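PDB 4ZRX: F5/8 type C domain protein from Bacteroides ovatus, which probably hydrolyses terminal alpha-L-fucosyl linkages of glycans with a TIM-barrel catalytic domain and carries a C-terminal F5/8 type C module. Local coordinates for residues 48-53 / 70-75; 102-107 / 124-129; 397-402 / 420-425. All coordinates share one frame; numbering follows the deposited sequence.

Contact 1 of 3, residues 48-53 / 70-75; sequences LHFGIN and FNPSEL. With EDO (1,2-ethanediol), chain D.
Phe50 is the bump of this contact, and Phe70, Pro72 and Leu75 line the hollow that takes it. With CG anti to the backbone N (chi1 -173°), the Phe50 ring reaches out from the loop just after strand 44-48, and its outer corner, CE2 and CZ, does most of the touching. Phe50 CE2 lies 3.6 Å from Phe70 CZ and meets Phe70 at the edge of that ring; the two ring planes stand at 70°, a tilted pairing that is neither a parallel stack nor a clean T. The same Phe50 CE2 is 3.6 Å from Leu75 CD1, a methyl that comes in obliquely, while Pro72 CG sits at the ring edge, 4.1 Å from Phe50 CZ. Pro72 has a second role within its own segment, its CD resting over one face of Phe70 near the rim. Phe70 slides its CD1 edge against the backbone of Gly51, with CD1 3.8 Å from Gly51 O, and Ile52 CD1 approaches Phe70 CB at 4.3 Å. Trp80 of helix 77-86 meets Phe50 edge-to-face, and Val126 of helix 126-137 touches Phe70. On the other flank His49 NE2 is hydrogen-bonded to O1 of a 1,2-ethanediol at 2.7 Å; the diol, probably from the crystallisation liquor, is also hydrogen-bonded to His98 NE2 and Glu230 OE2, in what is probably the sugar pocket by analogy with related fucosidases. Polar bonds of 48-53 go to outside residues such as Thr95, Thr54 and Asn328, so the fit between the segments rests on shape and the exclusion of water.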
loop_
_atom_site.group_PDB
_atom_site.type_symbol
_atom_site.label_atom_id
_atom_site.label_comp_id
_atom_site.label_asym_id
_atom_site.label_seq_id
_atom_site.Cartn_x
_atom_site.Cartn_y
_atom_site.Cartn_z
ATOM N N LEU A 48 -8.946 -9.890 0.449
ATOM C CA LEU A 48 -8.751 -11.278 0.180
ATOM C C LEU A 48 -8.990 -11.579 -1.298
ATOM O O LEU A 48 -10.146 -11.763 -1.744
ATOM C CB LEU A 48 -9.698 -12.105 1.042
ATOM C CG LEU A 48 -9.548 -11.978 2.553
ATOM C CD1 LEU A 48 -10.796 -12.516 3.287
ATOM C CD2 LEU A 48 -8.300 -12.729 3.019
ATOM N N HIS A 49 -7.939 -11.585 -2.091
ATOM C CA HIS A 49 -8.016 -12.064 -3.457
ATOM C C HIS A 49 -7.906 -13.577 -3.447
ATOM O O HIS A 49 -6.869 -14.142 -3.088
ATOM C CB HIS A 49 -6.943 -11.454 -4.334
ATOM C CG HIS A 49 -7.220 -10.062 -4.765
ATOM N ND1 HIS A 49 -7.196 -8.991 -3.904
ATOM C CD2 HIS A 49 -7.448 -9.551 -5.986
ATOM C CE1 HIS A 49 -7.461 -7.892 -4.577
ATOM N NE2 HIS A 49 -7.590 -8.209 -5.847
ATOM N N PHE A 50 -9.003 -14.213 -3.867
ATOM C CA PHE A 50 -9.158 -15.646 -3.867
ATOM C C PHE A 50 -10.149 -16.004 -4.953
ATOM O O PHE A 50 -11.153 -15.328 -5.177
ATOM C CB PHE A 50 -9.655 -16.108 -2.507
ATOM C CG PHE A 50 -9.685 -17.601 -2.367
ATOM C CD1 PHE A 50 -8.510 -18.348 -2.422
ATOM C CD2 PHE A 50 -10.886 -18.241 -2.134
ATOM C CE1 PHE A 50 -8.542 -19.720 -2.254
ATOM C CE2 PHE A 50 -10.921 -19.621 -2.031
ATOM C CZ PHE A 50 -9.754 -20.367 -2.052
ATOM N N GLY A 51 -9.844 -17.029 -5.721
ATOM C CA GLY A 51 -10.728 -17.476 -6.792
ATOM C C GLY A 51 -10.087 -18.500 -7.682
ATOM O O GLY A 51 -9.135 -19.204 -7.285
ATOM N N ILE A 52 -10.601 -18.590 -8.903
ATOM C CA ILE A 52 -10.026 -19.548 -9.828
ATOM C C ILE A 52 -8.567 -19.167 -10.183
ATOM O O ILE A 52 -7.744 -20.054 -10.407
ATOM C CB ILE A 52 -10.950 -19.686 -11.038
ATOM C CG1 ILE A 52 -10.688 -21.018 -11.763
ATOM C CG2 ILE A 52 -10.829 -18.483 -11.898
ATOM C CD1 ILE A 52 -11.942 -21.685 -12.173
ATOM N N ASN A 53 -8.235 -17.879 -10.143
ATOM C CA ASN A 53 -6.866 -17.438 -10.428
ATOM C C ASN A 53 -5.868 -18.023 -9.445
ATOM O O ASN A 53 -4.680 -18.220 -9.779
ATOM C CB ASN A 53 -6.727 -15.932 -10.375
ATOM C CG ASN A 53 -7.408 -15.213 -11.483
ATOM O OD1 ASN A 53 -8.003 -15.781 -12.395
ATOM N ND2 ASN A 53 -7.331 -13.916 -11.402
ATOM N N PHE A 70 -11.129 -24.953 -9.693
ATOM C CA PHE A 70 -11.370 -24.394 -8.316
ATOM C C PHE A 70 -11.551 -25.519 -7.347
ATOM O O PHE A 70 -12.630 -26.140 -7.248
ATOM C CB PHE A 70 -12.549 -23.440 -8.262
ATOM C CG PHE A 70 -12.692 -22.803 -6.908
ATOM C CD1 PHE A 70 -11.862 -21.764 -6.560
ATOM C CD2 PHE A 70 -13.547 -23.312 -5.973
ATOM C CE1 PHE A 70 -11.934 -21.158 -5.307
ATOM C CE2 PHE A 70 -13.619 -22.723 -4.720
ATOM C CZ PHE A 70 -12.816 -21.646 -4.391
ATOM N N ASN A 71 -10.500 -25.836 -6.609
ATOM C CA ASN A 71 -10.605 -26.939 -5.682
ATOM C C ASN A 71 -9.692 -26.829 -4.473
ATOM O O ASN A 71 -8.722 -27.565 -4.335
ATOM C CB ASN A 71 -10.359 -28.276 -6.414
ATOM C CG ASN A 71 -10.894 -29.477 -5.604
ATOM O OD1 ASN A 71 -11.676 -29.320 -4.672
ATOM N ND2 ASN A 71 -10.409 -30.646 -5.915
ATOM N N PRO A 72 -9.995 -25.897 -3.578
ATOM C CA PRO A 72 -9.179 -25.786 -2.370
ATOM C C PRO A 72 -9.143 -27.010 -1.516
ATOM O O PRO A 72 -10.201 -27.635 -1.305
ATOM C CB PRO A 72 -9.841 -24.661 -1.587
ATOM C CG PRO A 72 -11.000 -24.307 -2.293
ATOM C CD PRO A 72 -11.115 -24.952 -3.589
ATOM N N SER A 73 -7.946 -27.419 -1.075
ATOM C CA SER A 73 -7.845 -28.720 -0.423
ATOM C C SER A 73 -8.332 -28.768 1.006
ATOM O O SER A 73 -8.715 -29.846 1.461
ATOM C CB SER A 73 -6.428 -29.260 -0.526
ATOM O OG SER A 73 -5.483 -28.358 0.018
ATOM N N GLU A 74 -8.281 -27.650 1.753
ATOM C CA GLU A 74 -8.710 -27.661 3.145
ATOM C C GLU A 74 -9.138 -26.269 3.599
ATOM O O GLU A 74 -8.666 -25.749 4.615
ATOM C CB GLU A 74 -7.631 -28.191 4.061
ATOM C CG GLU A 74 -6.281 -27.542 3.880
ATOM C CD GLU A 74 -5.226 -28.036 4.866
ATOM O OE1 GLU A 74 -5.429 -27.913 6.096
ATOM O OE2 GLU A 74 -4.180 -28.516 4.400
ATOM N N LEU A 75 -10.072 -25.708 2.862
ATOM C CA LEU A 75 -10.393 -24.300 3.038
ATOM C C LEU A 75 -10.885 -24.077 4.469
ATOM O O LEU A 75 -11.718 -24.861 4.992
ATOM C CB LEU A 75 -11.430 -23.855 2.052
ATOM C CG LEU A 75 -11.774 -22.366 2.078
ATOM C CD1 LEU A 75 -11.967 -21.799 0.656
ATOM C CD2 LEU A 75 -12.976 -22.062 2.928
HETATM C C1 EDO D . -8.071 -5.387 -7.492
HETATM O O1 EDO D . -7.804 -6.654 -8.093
HETATM C C2 EDO D . -6.760 -4.628 -7.408
HETATM O O2 EDO D . -6.164 -4.574 -8.713
#

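Contact 2 of 3, residues 102-107 / 124-129; sequences FCLWPT and GDVVKE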
loop_
_atom_site.group_PDB
_atom_site.type_symbol
_atom_site.label_atom_id
_atom_site.label_comp_id
_atom_site.label_asym_id
_atom_site.label_seq_id
_atom_site.Cartn_x
_atom_site.Cartn_y
_atom_site.Cartn_z
ATOM N N PHE A 102 -15.668 -15.782 -12.529
ATOM C CA PHE A 102 -15.934 -16.932 -11.685
ATOM C C PHE A 102 -16.472 -16.549 -10.299
ATOM O O PHE A 102 -15.812 -15.855 -9.562
ATOM C CB PHE A 102 -14.680 -17.799 -11.547
ATOM C CG PHE A 102 -14.923 -19.037 -10.738
ATOM C CD1 PHE A 102 -15.560 -20.155 -11.310
ATOM C CD2 PHE A 102 -14.518 -19.109 -9.425
ATOM C CE1 PHE A 102 -15.777 -21.301 -10.539
ATOM C CE2 PHE A 102 -14.762 -20.244 -8.686
ATOM C CZ PHE A 102 -15.372 -21.322 -9.243
ATOM N N CYS A 103 -17.695 -16.952 -9.988
ATOM C CA CYS A 103 -18.343 -16.549 -8.734
ATOM C C CYS A 103 -18.014 -17.518 -7.620
ATOM O O CYS A 103 -18.204 -18.737 -7.760
ATOM C CB CYS A 103 -19.838 -16.459 -8.921
ATOM S SG CYS A 103 -20.245 -15.206 -10.112
ATOM N N LEU A 104 -17.624 -16.959 -6.453
ATOM C CA LEU A 104 -17.340 -17.736 -5.250
ATOM C C LEU A 104 -18.535 -18.182 -4.396
ATOM O O LEU A 104 -18.351 -18.792 -3.377
ATOM C CB LEU A 104 -16.367 -16.924 -4.354
ATOM C CG LEU A 104 -14.962 -16.704 -4.887
ATOM C CD1 LEU A 104 -14.117 -16.106 -3.817
ATOM C CD2 LEU A 104 -14.352 -17.971 -5.325
ATOM N N TRP A 105 -19.741 -17.891 -4.854
ATOM C CA TRP A 105 -20.959 -18.304 -4.228
ATOM C C TRP A 105 -21.851 -18.878 -5.367
ATOM O O TRP A 105 -21.703 -18.508 -6.564
ATOM C CB TRP A 105 -21.654 -17.139 -3.547
ATOM C CG TRP A 105 -22.364 -16.182 -4.470
ATOM C CD1 TRP A 105 -23.696 -16.013 -4.554
ATOM C CD2 TRP A 105 -21.786 -15.168 -5.335
ATOM N NE1 TRP A 105 -24.001 -15.063 -5.473
ATOM C CE2 TRP A 105 -22.854 -14.514 -5.965
ATOM C CE3 TRP A 105 -20.481 -14.778 -5.664
ATOM C CZ2 TRP A 105 -22.677 -13.492 -6.905
ATOM C CZ3 TRP A 105 -20.290 -13.799 -6.654
ATOM C CH2 TRP A 105 -21.386 -13.156 -7.243
ATOM N N PRO A 106 -22.773 -19.769 -4.988
ATOM C CA PRO A 106 -23.639 -20.430 -6.003
ATOM C C PRO A 106 -24.735 -19.498 -6.463
ATOM O O PRO A 106 -25.923 -19.630 -6.056
ATOM C CB PRO A 106 -24.236 -21.615 -5.243
ATOM C CG PRO A 106 -24.223 -21.209 -3.786
ATOM C CD PRO A 106 -22.951 -20.329 -3.637
ATOM N N THR A 107 -24.366 -18.549 -7.285
ATOM C CA THR A 107 -25.290 -17.575 -7.834
ATOM C C THR A 107 -26.343 -18.241 -8.738
ATOM O O THR A 107 -26.061 -19.172 -9.472
ATOM C CB THR A 107 -24.519 -16.522 -8.616
ATOM O OG1 THR A 107 -25.394 -15.535 -9.174
ATOM C CG2 THR A 107 -23.669 -17.106 -9.720
ATOM N N GLY A 124 -20.489 -25.952 -2.223
ATOM C CA GLY A 124 -19.812 -24.928 -1.450
ATOM C C GLY A 124 -20.262 -23.497 -1.695
ATOM O O GLY A 124 -20.883 -23.151 -2.719
ATOM N N ASP A 125 -19.874 -22.631 -0.753
ATOM C CA ASP A 125 -20.114 -21.228 -0.903
ATOM C C ASP A 125 -19.040 -20.503 -0.056
ATOM O O ASP A 125 -19.082 -20.523 1.166
ATOM C CB ASP A 125 -21.518 -20.918 -0.383
ATOM C CG ASP A 125 -21.884 -19.448 -0.522
ATOM O OD1 ASP A 125 -20.945 -18.599 -0.639
ATOM O OD2 ASP A 125 -23.107 -19.163 -0.438
ATOM N N VAL A 126 -18.046 -19.945 -0.734
ATOM C CA VAL A 126 -16.900 -19.324 -0.029
ATOM C C VAL A 126 -17.384 -18.105 0.720
ATOM O O VAL A 126 -16.910 -17.810 1.808
ATOM C CB VAL A 126 -15.800 -18.932 -0.972
ATOM C CG1 VAL A 126 -14.641 -18.306 -0.232
ATOM C CG2 VAL A 126 -15.303 -20.192 -1.749
ATOM N N VAL A 127 -18.294 -17.380 0.087
ATOM C CA VAL A 127 -18.812 -16.150 0.681
ATOM C C VAL A 127 -19.521 -16.484 1.991
ATOM O O VAL A 127 -19.341 -15.807 3.000
ATOM C CB VAL A 127 -19.722 -15.398 -0.305
ATOM C CG1 VAL A 127 -20.209 -14.071 0.246
ATOM C CG2 VAL A 127 -19.037 -15.148 -1.668
ATOM N N LYS A 128 -20.307 -17.556 1.992
ATOM C CA LYS A 128 -20.964 -18.015 3.173
ATOM C C LYS A 128 -19.983 -18.411 4.263
ATOM O O LYS A 128 -20.179 -18.040 5.422
ATOM C CB LYS A 128 -21.886 -19.197 2.828
ATOM C CG LYS A 128 -22.710 -19.697 4.057
ATOM C CD LYS A 128 -23.700 -20.812 3.659
ATOM C CE LYS A 128 -22.983 -22.009 3.130
ATOM N NZ LYS A 128 -21.666 -22.397 3.801
ATOM N N GLU A 129 -18.945 -19.178 3.933
ATOM C CA GLU A 129 -17.988 -19.586 4.932
ATOM C C GLU A 129 -17.273 -18.360 5.541
ATOM O O GLU A 129 -17.044 -18.332 6.755
ATOM C CB GLU A 129 -16.963 -20.545 4.360
ATOM C CG GLU A 129 -17.622 -21.820 3.862
ATOM C CD GLU A 129 -16.747 -23.054 3.804
ATOM O OE1 GLU A 129 -15.749 -23.120 4.529
ATOM O OE2 GLU A 129 -17.145 -24.030 3.078
#
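Leu104 and Val126 join the two backbones: Val126 N donates to Leu104 O at 2.9 Å, tying the loop 102-107 to the first turn of helix 126-137. The CA atoms approach closest at Trp105 and Asp125, 4.5 Å apart, and Pro106 then turns the loop through an inverse gamma turn. Asp125 is the N-cap of the helix. Its CG is anti to the backbone N (chi1 -179°), and OD1 accepts from Lys128 N at 2.9 Å, a nearly straight bond (165° at the hydrogen) that arrives from above the carboxylate plane. The carboxylate also lies against carbon: OD1 is 3.3 Å from Trp105 CB, and OD2 is 3.4 Å from Pro106 CD, while OD2 is hydrogen-bonded to Tyr176 OH. Trp105 CB also meets Val127 CG2 at 3.8 Å, whereas its indole leads away from the helix and its NE1 is hydrogen-bonded to Glu171 OE1. Leu104 CB faces Val126 CB at 4.0 Å. An alanine in place of Asp125 would probably leave Lys128 N and the Tyr176 hydroxyl without these acceptors and open a gap beside Pro106. Negative charge at the N-terminus of a helix would be expected to interact favourably with the helix dipole, so the cap combines a probable electrostatic role with close packing of the carboxylate against Trp105 CB and Pro106 CD.

Contact 3 of 3, residues 397-402 / 420-425; sequences KGQRVE and GTTIGY
Val401 and Ile423 form the apolar centre of this contact. Val401 CB points toward the other segment and is itself 4.2 Å from Ile423 CD1. From it CG1, anti to the backbone N (chi1 176°), reaches furthest in, lying 3.8 Å from Ile423 CD1 and 3.5 Å from Thr421 O. The second branch, CG2, meets the same Ile423 methyl more loosely, so the end of the isoleucine sits against all three side-chain atoms of the valine. Ile423 also touches Leu391 and Glu393 of strand 388-393.

The polar part is carried by water. A single water bridges the segments: it donates to Val401 O at 2.7 Å and accepts from both Ile423 N and Gln399 NE2, so it links Val401 O with Ile423 N across the contact. Gln399 is extended, and its amide is fixed at both ends: OE1 accepts from Asn240 N, and NE2 donates to Glu238 O as well as to the water, while NE2 lies 3.5 Å from Thr422 CG2. The backbones add CH contacts: Thr422 CA approaches Val401 O at 3.5 Å with 167° at the hydrogen, and Thr421 CA comes to 3.1 Å from Glu402 O at a more bent angle. Gly424 adopts backbone angles that call for glycine, and a CB there would also crowd Gln399 NE2. Glu402, pointing away, forms salt bridges with Arg271 and Arg447.

The segments run antiparallel, 170° apart, and stay close together next to the paired part of strands 401-410 and 413-420, joined by a water and CA-H...O contacts at the edge of a four-stranded antiparallel sheet in the beta-sandwich that follows the fucosidase barrel.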
loop_
_atom_site.group_PDB
_atom_site.type_symbol
_atom_site.label_atom_id
_atom_site.label_comp_id
_atom_site.label_asym_id
_atom_site.label_seq_id
_atom_site.Cartn_x
_atom_site.Cartn_y
_atom_site.Cartn_z
ATOM N N LYS A 397 -16.476 18.703 10.730
ATOM C CA LYS A 397 -16.679 20.071 10.387
ATOM C C LYS A 397 -15.894 20.479 9.165
ATOM O O LYS A 397 -15.832 21.646 8.823
ATOM C CB LYS A 397 -16.321 20.933 11.598
ATOM C CG LYS A 397 -17.154 20.598 12.813
ATOM C CD LYS A 397 -16.886 21.532 13.951
ATOM C CE LYS A 397 -17.786 21.117 15.124
ATOM N NZ LYS A 397 -17.300 21.675 16.388
ATOM N N GLY A 398 -15.261 19.521 8.490
ATOM C CA GLY A 398 -14.566 19.786 7.242
ATOM C C GLY A 398 -13.073 19.566 7.331
ATOM O O GLY A 398 -12.507 19.387 8.439
ATOM N N GLN A 399 -12.417 19.637 6.174
ATOM C CA GLN A 399 -10.970 19.535 6.117
ATOM C C GLN A 399 -10.400 20.910 5.862
ATOM O O GLN A 399 -10.679 21.482 4.837
ATOM C CB GLN A 399 -10.548 18.564 4.982
ATOM C CG GLN A 399 -9.056 18.349 5.026
ATOM C CD GLN A 399 -8.523 17.408 4.008
ATOM O OE1 GLN A 399 -9.262 16.738 3.297
ATOM N NE2 GLN A 399 -7.213 17.260 4.014
ATOM N N ARG A 400 -9.557 21.427 6.764
ATOM C CA ARG A 400 -9.199 22.854 6.718
ATOM C C ARG A 400 -7.729 23.167 6.767
ATOM O O ARG A 400 -7.318 24.159 6.217
ATOM C CB ARG A 400 -9.903 23.569 7.866
ATOM C CG ARG A 400 -11.415 23.375 7.776
ATOM C CD ARG A 400 -12.140 24.135 8.823
ATOM N NE ARG A 400 -13.584 23.949 8.694
ATOM C CZ ARG A 400 -14.490 24.793 9.181
ATOM N NH1 ARG A 400 -14.127 25.878 9.872
ATOM N NH2 ARG A 400 -15.776 24.516 9.026
ATOM N N VAL A 401 -6.929 22.353 7.423
ATOM C CA VAL A 401 -5.509 22.640 7.588
ATOM C C VAL A 401 -4.779 22.505 6.262
ATOM O O VAL A 401 -4.987 21.575 5.491
ATOM C CB VAL A 401 -4.863 21.808 8.708
ATOM C CG1 VAL A 401 -3.353 22.056 8.796
ATOM C CG2 VAL A 401 -5.510 22.172 10.051
ATOM N N GLU A 402 -4.008 23.571 5.960
ATOM C CA GLU A 402 -3.233 23.646 4.735
ATOM C C GLU A 402 -1.711 23.623 4.922
ATOM O O GLU A 402 -1.000 23.190 4.014
ATOM C CB GLU A 402 -3.617 24.858 3.955
ATOM C CG GLU A 402 -5.035 24.820 3.478
ATOM C CD GLU A 402 -5.491 26.123 2.850
ATOM O OE1 GLU A 402 -5.288 27.163 3.528
ATOM O OE2 GLU A 402 -6.049 26.143 1.669
ATOM N N GLY A 420 4.148 19.919 7.713
ATOM C CA GLY A 420 3.201 19.234 6.853
ATOM C C GLY A 420 2.260 20.246 6.227
ATOM O O GLY A 420 2.413 21.444 6.387
ATOM N N THR A 421 1.354 19.697 5.430
ATOM C CA THR A 421 0.391 20.463 4.685
ATOM C C THR A 421 -0.995 20.166 5.271
ATOM O O THR A 421 -1.380 20.794 6.250
ATOM C CB THR A 421 0.543 20.184 3.209
ATOM O OG1 THR A 421 0.606 18.787 2.971
ATOM C CG2 THR A 421 1.790 20.853 2.682
ATOM N N THR A 422 -1.700 19.210 4.702
ATOM C CA THR A 422 -2.957 18.730 5.223
ATOM C C THR A 422 -2.765 17.915 6.493
ATOM O O THR A 422 -1.694 17.383 6.751
ATOM C CB THR A 422 -3.681 17.861 4.172
ATOM O OG1 THR A 422 -2.782 16.857 3.723
ATOM C CG2 THR A 422 -4.154 18.704 3.042
ATOM N N ILE A 423 -3.837 17.830 7.292
ATOM C CA ILE A 423 -3.934 16.875 8.361
ATOM C C ILE A 423 -5.074 15.914 8.046
ATOM O O ILE A 423 -4.828 14.796 7.714
ATOM C CB ILE A 423 -4.098 17.565 9.737
ATOM C CG1 ILE A 423 -2.830 18.352 10.048
ATOM C CG2 ILE A 423 -4.385 16.530 10.782
ATOM C CD1 ILE A 423 -2.907 19.169 11.297
ATOM N N GLY A 424 -6.314 16.409 8.049
ATOM C CA GLY A 424 -7.433 15.539 7.727
ATOM C C GLY A 424 -7.789 14.641 8.895
ATOM O O GLY A 424 -7.655 14.992 10.073
ATOM N N TYR A 425 -8.198 13.423 8.556
ATOM C CA TYR A 425 -8.493 12.465 9.581
ATOM C C TYR A 425 -7.320 12.137 10.483
ATOM O O TYR A 425 -7.461 12.091 11.737
ATOM C CB TYR A 425 -9.047 11.177 8.955
ATOM C CG TYR A 425 -9.211 10.073 9.938
ATOM C CD1 TYR A 425 -10.196 10.102 10.877
ATOM C CD2 TYR A 425 -8.249 9.074 10.006
ATOM C CE1 TYR A 425 -10.298 9.082 11.837
ATOM C CE2 TYR A 425 -8.332 8.102 10.923
ATOM C CZ TYR A 425 -9.349 8.109 11.830
ATOM O OH TYR A 425 -9.363 7.109 12.774
HETATM O O HOH W 1 -6.124 19.195 6.130
#

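How the contacts relate
Contacts 1 and 2 are neighbours in the TIM barrel, with centres about 11 Å apart: Phe70 packs on Phe102 and Val126 in the interior, and at the more exposed side Leu75 touches Glu129. Contact 1 sets the loop after strand 44-48 against the loop before helix 77-86 by carbon packing between aromatic rings, beside the diol; contact 2 sets the loop after strand 91-97 against the start of helix 126-137 and adds a backbone bond and a helix cap, with Pro106 exposed. Contact 3 lies in the beta-sandwich, about 42 Å from either between centres. Also largely buried, it relies on a bridging water and CH contacts between its two segments, with salt bridges at its margin.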